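Local structure of galactose mutarotase related enzyme (Lactobacillus acidophilus, 3DCD) at residues Gln36-Pro39 and Glu40-Gly43; Gly74-Asn78 and Ala79-Val83. The protein probably binds carbohydrate and may act as a sugar isomerase of the aldose 1-epimerase (galactose mutarotase) type. All coordinates share one frame; numbering follows the deposited sequence.

Overall arrangement
Both contacts are tight local turns that come in series along the chain, contact 1 first, in a mostly antiparallel beta protein of the aldose 1-epimerase family. Contact 1 (36-43) lies in the loop between strands 20-26 and 48-49; contact 2 (74-83) leads from the loop after strand 66-69 into strand 82-87, an outermost strand of the nine-stranded sheet. Their centres are 19 Å apart and their nearest atoms about 7 Å, with no touch. Residues just beyond contact 1 connect the two: Arg44 hydrogen-bonds Asn78, and Pro47 touches both Trp42 and Arg77. Both turns thus pack against a shared piece of chain, one beside strand 249-256 of the six-stranded sheet, the other at the edge of the nine-stranded one.

Contact 1 of 2, residues Gln36-Pro39 and Glu40-Gly43; sequences QANP and EIWG
Asn38 reaches over the start of 40-43 to form an Asx turn: its OD1 accepts the backbone N of Glu40 at 3.2 Å. The donor stands above the side-chain carbonyl plane, well off either lone pair. CG sits anti to the backbone N (chi1 -176°) and beside the carbonyl carbon, which carries OD1 to the Glu40 amide. The same oxygen lies 3.4 Å from Glu40 CB. Farther out the Glu40 chain bends at chi2 and leads its carboxylate away, the amide and carboxylate planes standing 80° apart. The other branch of the amide, ND2, comes within 4.0 Å of CG1 of Ile41, the two side chains passing at a slant.

The backbone carbonyl of Asn38 closes the turn twice. Ile41 N donates to Asn38 O at 2.9 Å from above the carbonyl plane, making a type I beta turn with Pro39 and Glu40 at its corners. Trp42 N reaches the same oxygen almost in line with the carbonyl bond. With an alanine at Asn38 the Glu40 amide would probably be left without its OD1 acceptor, and Ile41 CG1 without the ND2 beside it, although the backbone bonds could persist. Beyond the turn, the Trp42 side chain starts away from 36-39, and its indole meets Trp35 and His143 and stands edge-to-face to Trp240, while Ile41 meets Tyr249. Two CA-H...O contacts accompany the closure: Gly43 CA faces Ala37 O at 3.5 Å, and Ala37 CA faces Trp42 O at 3.4 Å.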
loop_
_atom_site.group_PDB
_atom_site.type_symbol
_atom_site.label_atom_id
_atom_site.label_comp_id
_atom_site.label_asym_id
_atom_site.label_seq_id
_atom_site.Cartn_x
_atom_site.Cartn_y
_atom_site.Cartn_z
ATOM N N GLN A 36 -6.597 8.688 -10.118
ATOM C CA GLN A 36 -5.784 9.691 -10.820
ATOM C C GLN A 36 -5.432 10.912 -9.979
ATOM O O GLN A 36 -5.090 11.972 -10.516
ATOM C CB GLN A 36 -6.431 10.075 -12.157
ATOM C CG GLN A 36 -6.330 8.933 -13.169
ATOM C CD GLN A 36 -4.874 8.529 -13.391
ATOM O OE1 GLN A 36 -4.054 9.357 -13.802
ATOM N NE2 GLN A 36 -4.542 7.264 -13.098
ATOM N N ALA A 37 -5.511 10.745 -8.653
ATOM C CA ALA A 37 -4.926 11.693 -7.710
ATOM C C ALA A 37 -5.587 13.086 -7.744
ATOM O O ALA A 37 -4.901 14.100 -7.636
ATOM C CB ALA A 37 -3.424 11.813 -7.957
ATOM N N ASN A 38 -6.911 13.126 -7.875
ATOM C CA ASN A 38 -7.657 14.392 -7.821
ATOM C C ASN A 38 -7.313 15.130 -6.511
ATOM O O ASN A 38 -7.673 14.654 -5.437
ATOM C CB ASN A 38 -9.150 14.060 -7.895
ATOM C CG ASN A 38 -10.035 15.285 -7.946
ATOM O OD1 ASN A 38 -9.586 16.409 -7.743
ATOM N ND2 ASN A 38 -11.319 15.058 -8.207
ATOM N N PRO A 39 -6.624 16.295 -6.590
ATOM C CA PRO A 39 -6.155 16.944 -5.356
ATOM C C PRO A 39 -7.274 17.492 -4.474
ATOM O O PRO A 39 -7.014 17.873 -3.333
ATOM C CB PRO A 39 -5.295 18.116 -5.875
ATOM C CG PRO A 39 -5.828 18.407 -7.234
ATOM C CD PRO A 39 -6.229 17.060 -7.793
ATOM N N GLU A 40 -8.493 17.559 -5.019
ATOM C CA GLU A 40 -9.675 17.972 -4.276
ATOM C C GLU A 40 -10.092 16.910 -3.277
ATOM O O GLU A 40 -10.805 17.199 -2.317
ATOM C CB GLU A 40 -10.827 18.282 -5.246
ATOM C CG GLU A 40 -10.538 19.490 -6.150
ATOM C CD GLU A 40 -10.785 20.834 -5.464
ATOM O OE1 GLU A 40 -11.219 20.857 -4.297
ATOM O OE2 GLU A 40 -10.547 21.874 -6.106
ATOM N N ILE A 41 -9.633 15.676 -3.503
ATOM C CA ILE A 41 -10.028 14.530 -2.683
ATOM C C ILE A 41 -8.814 13.902 -1.993
ATOM O O ILE A 41 -8.754 13.800 -0.750
ATOM C CB ILE A 41 -10.717 13.436 -3.552
ATOM C CG1 ILE A 41 -11.911 14.001 -4.345
ATOM C CG2 ILE A 41 -11.111 12.222 -2.701
ATOM C CD1 ILE A 41 -13.095 14.468 -3.491
ATOM N N TRP A 42 -7.857 13.464 -2.813
ATOM C CA TRP A 42 -6.651 12.794 -2.318
ATOM C C TRP A 42 -5.609 12.840 -3.431
ATOM O O TRP A 42 -5.754 12.177 -4.454
ATOM C CB TRP A 42 -6.962 11.340 -1.875
ATOM C CG TRP A 42 -5.703 10.596 -1.424
ATOM C CD1 TRP A 42 -4.785 11.020 -0.506
ATOM C CD2 TRP A 42 -5.238 9.318 -1.894
ATOM N NE1 TRP A 42 -3.781 10.079 -0.360
ATOM C CE2 TRP A 42 -4.039 9.027 -1.200
ATOM C CE3 TRP A 42 -5.730 8.385 -2.818
ATOM C CZ2 TRP A 42 -3.305 7.863 -1.429
ATOM C CZ3 TRP A 42 -5.014 7.220 -3.031
ATOM C CH2 TRP A 42 -3.809 6.966 -2.328
ATOM N N GLY A 43 -4.583 13.674 -3.250
ATOM C CA GLY A 43 -3.684 14.024 -4.341
ATOM C C GLY A 43 -2.503 13.093 -4.516
ATOM O O GLY A 43 -1.396 13.546 -4.866
#

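Contact 2 of 2, residues Gly74-Asn78 and Ala79-Val83; sequences GFARN and ADFEV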
loop_
_atom_site.group_PDB
_atom_site.type_symbol
_atom_site.label_atom_id
_atom_site.label_comp_id
_atom_site.label_asym_id
_atom_site.label_seq_id
_atom_site.Cartn_x
_atom_site.Cartn_y
_atom_site.Cartn_z
ATOM N N GLY A 74 6.048 7.848 6.535
ATOM C CA GLY A 74 7.466 8.082 6.309
ATOM C C GLY A 74 7.789 9.016 5.166
ATOM O O GLY A 74 6.979 9.882 4.795
ATOM N N PHE A 75 8.982 8.844 4.609
ATOM C CA PHE A 75 9.478 9.793 3.604
ATOM C C PHE A 75 9.546 9.260 2.171
ATOM O O PHE A 75 9.777 10.047 1.245
ATOM C CB PHE A 75 10.849 10.380 4.011
ATOM C CG PHE A 75 11.904 9.335 4.321
ATOM C CD1 PHE A 75 12.422 8.517 3.312
ATOM C CD2 PHE A 75 12.376 9.169 5.630
ATOM C CE1 PHE A 75 13.387 7.546 3.588
ATOM C CE2 PHE A 75 13.346 8.202 5.915
ATOM C CZ PHE A 75 13.843 7.383 4.895
ATOM N N ALA A 76 9.357 7.953 1.965
ATOM C CA ALA A 76 9.543 7.373 0.610
ATOM C C ALA A 76 8.740 8.096 -0.479
ATOM O O ALA A 76 9.241 8.337 -1.580
ATOM C CB ALA A 76 9.228 5.862 0.593
ATOM N N ARG A 77 7.502 8.449 -0.167
ATOM C CA ARG A 77 6.597 8.980 -1.181
ATOM C C ARG A 77 6.957 10.386 -1.665
ATOM O O ARG A 77 6.465 10.830 -2.703
ATOM C CB ARG A 77 5.147 8.916 -0.694
ATOM C CG ARG A 77 4.778 9.895 0.379
ATOM C CD ARG A 77 3.367 9.550 0.827
ATOM N NE ARG A 77 2.803 10.544 1.723
ATOM C CZ ARG A 77 3.171 10.689 2.986
ATOM N NH1 ARG A 77 4.122 9.911 3.499
ATOM N NH2 ARG A 77 2.593 11.617 3.729
ATOM N N ASN A 78 7.828 11.060 -0.914
ATOM C CA ASN A 78 8.315 12.399 -1.247
ATOM C C ASN A 78 9.748 12.383 -1.756
ATOM O O ASN A 78 10.325 13.430 -2.018
ATOM C CB ASN A 78 8.218 13.298 -0.009
ATOM C CG ASN A 78 6.790 13.521 0.426
ATOM O OD1 ASN A 78 5.901 13.573 -0.401
ATOM N ND2 ASN A 78 6.566 13.662 1.738
ATOM N N ALA A 79 10.317 11.186 -1.904
ATOM C CA ALA A 79 11.723 11.033 -2.293
ATOM C C ALA A 79 11.842 10.686 -3.755
ATOM O O ALA A 79 10.970 10.037 -4.305
ATOM C CB ALA A 79 12.407 9.949 -1.444
ATOM N N ASP A 80 12.932 11.108 -4.380
ATOM C CA ASP A 80 13.179 10.747 -5.761
ATOM C C ASP A 80 14.138 9.566 -5.751
ATOM O O ASP A 80 15.213 9.646 -5.147
ATOM C CB ASP A 80 13.768 11.932 -6.525
ATOM C CG ASP A 80 12.803 13.083 -6.606
ATOM O OD1 ASP A 80 11.635 12.851 -6.985
ATOM O OD2 ASP A 80 13.195 14.213 -6.253
ATOM N N PHE A 81 13.711 8.476 -6.395
ATOM C CA PHE A 81 14.468 7.237 -6.491
ATOM C C PHE A 81 15.287 7.238 -7.768
ATOM O O PHE A 81 14.909 7.879 -8.746
ATOM C CB PHE A 81 13.501 6.054 -6.590
ATOM C CG PHE A 81 12.813 5.687 -5.295
ATOM C CD1 PHE A 81 11.925 6.568 -4.677
ATOM C CD2 PHE A 81 13.008 4.433 -4.735
ATOM C CE1 PHE A 81 11.274 6.227 -3.498
ATOM C CE2 PHE A 81 12.356 4.063 -3.553
ATOM C CZ PHE A 81 11.479 4.963 -2.931
ATOM N N GLU A 82 16.390 6.495 -7.758
ATOM C CA GLU A 82 17.157 6.197 -8.966
ATOM C C GLU A 82 16.547 4.999 -9.692
ATOM O O GLU A 82 15.995 4.092 -9.052
ATOM C CB GLU A 82 18.619 5.885 -8.630
ATOM C CG GLU A 82 19.412 7.029 -7.928
ATOM C CD GLU A 82 19.377 8.371 -8.668
ATOM O OE1 GLU A 82 19.832 8.448 -9.833
ATOM O OE2 GLU A 82 18.914 9.367 -8.061
ATOM N N VAL A 83 16.639 4.991 -11.017
ATOM C CA VAL A 83 16.232 3.814 -11.790
ATOM C C VAL A 83 17.454 2.909 -11.960
ATOM O O VAL A 83 18.378 3.207 -12.735
ATOM C CB VAL A 83 15.589 4.172 -13.161
ATOM C CG1 VAL A 83 15.258 2.887 -13.954
ATOM C CG2 VAL A 83 14.338 5.005 -12.960
#
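Ala79 closes the short 3-10 segment 76-78 against Ala76: its backbone N gives a hydrogen bond of 3.1 Å to Ala76 O, straight at the hydrogen (160°) but arriving from well above the carbonyl plane. This is the second of two consecutive i to i+3 turns, the first being Asn78 N to Phe75 O. Ala79 CB leans on the same acceptor, 3.6 Å from Ala76 O. At Asp80 the chain is already extended and the side chain starts away from the turn, beside His17. Phe81 then folds its ring back: with CG beside the backbone N and anti to the carbonyl carbon (chi1 -75°), the phenyl lies toward the residues that precede it. Its edge meets Ala76 O nearly in the ring plane, CE1 at 3.5 Å, so this carbonyl is approached by an amide, a methyl and an aromatic edge. The ring also extends to the methyl of Ala76, with CZ 4.3 Å from Ala76 CB. Glu82 and Val83 carry the chain onward as the start of strand 82-87. There Glu82 pairs through its backbone with Leu94, Val83 lies on Phe93 of strand 90-96, and Phe81 packs on Phe93 and Leu95 of that strand and on Phe111 and Val113 of strand 109-118, while Phe75 rests on helix 99-104.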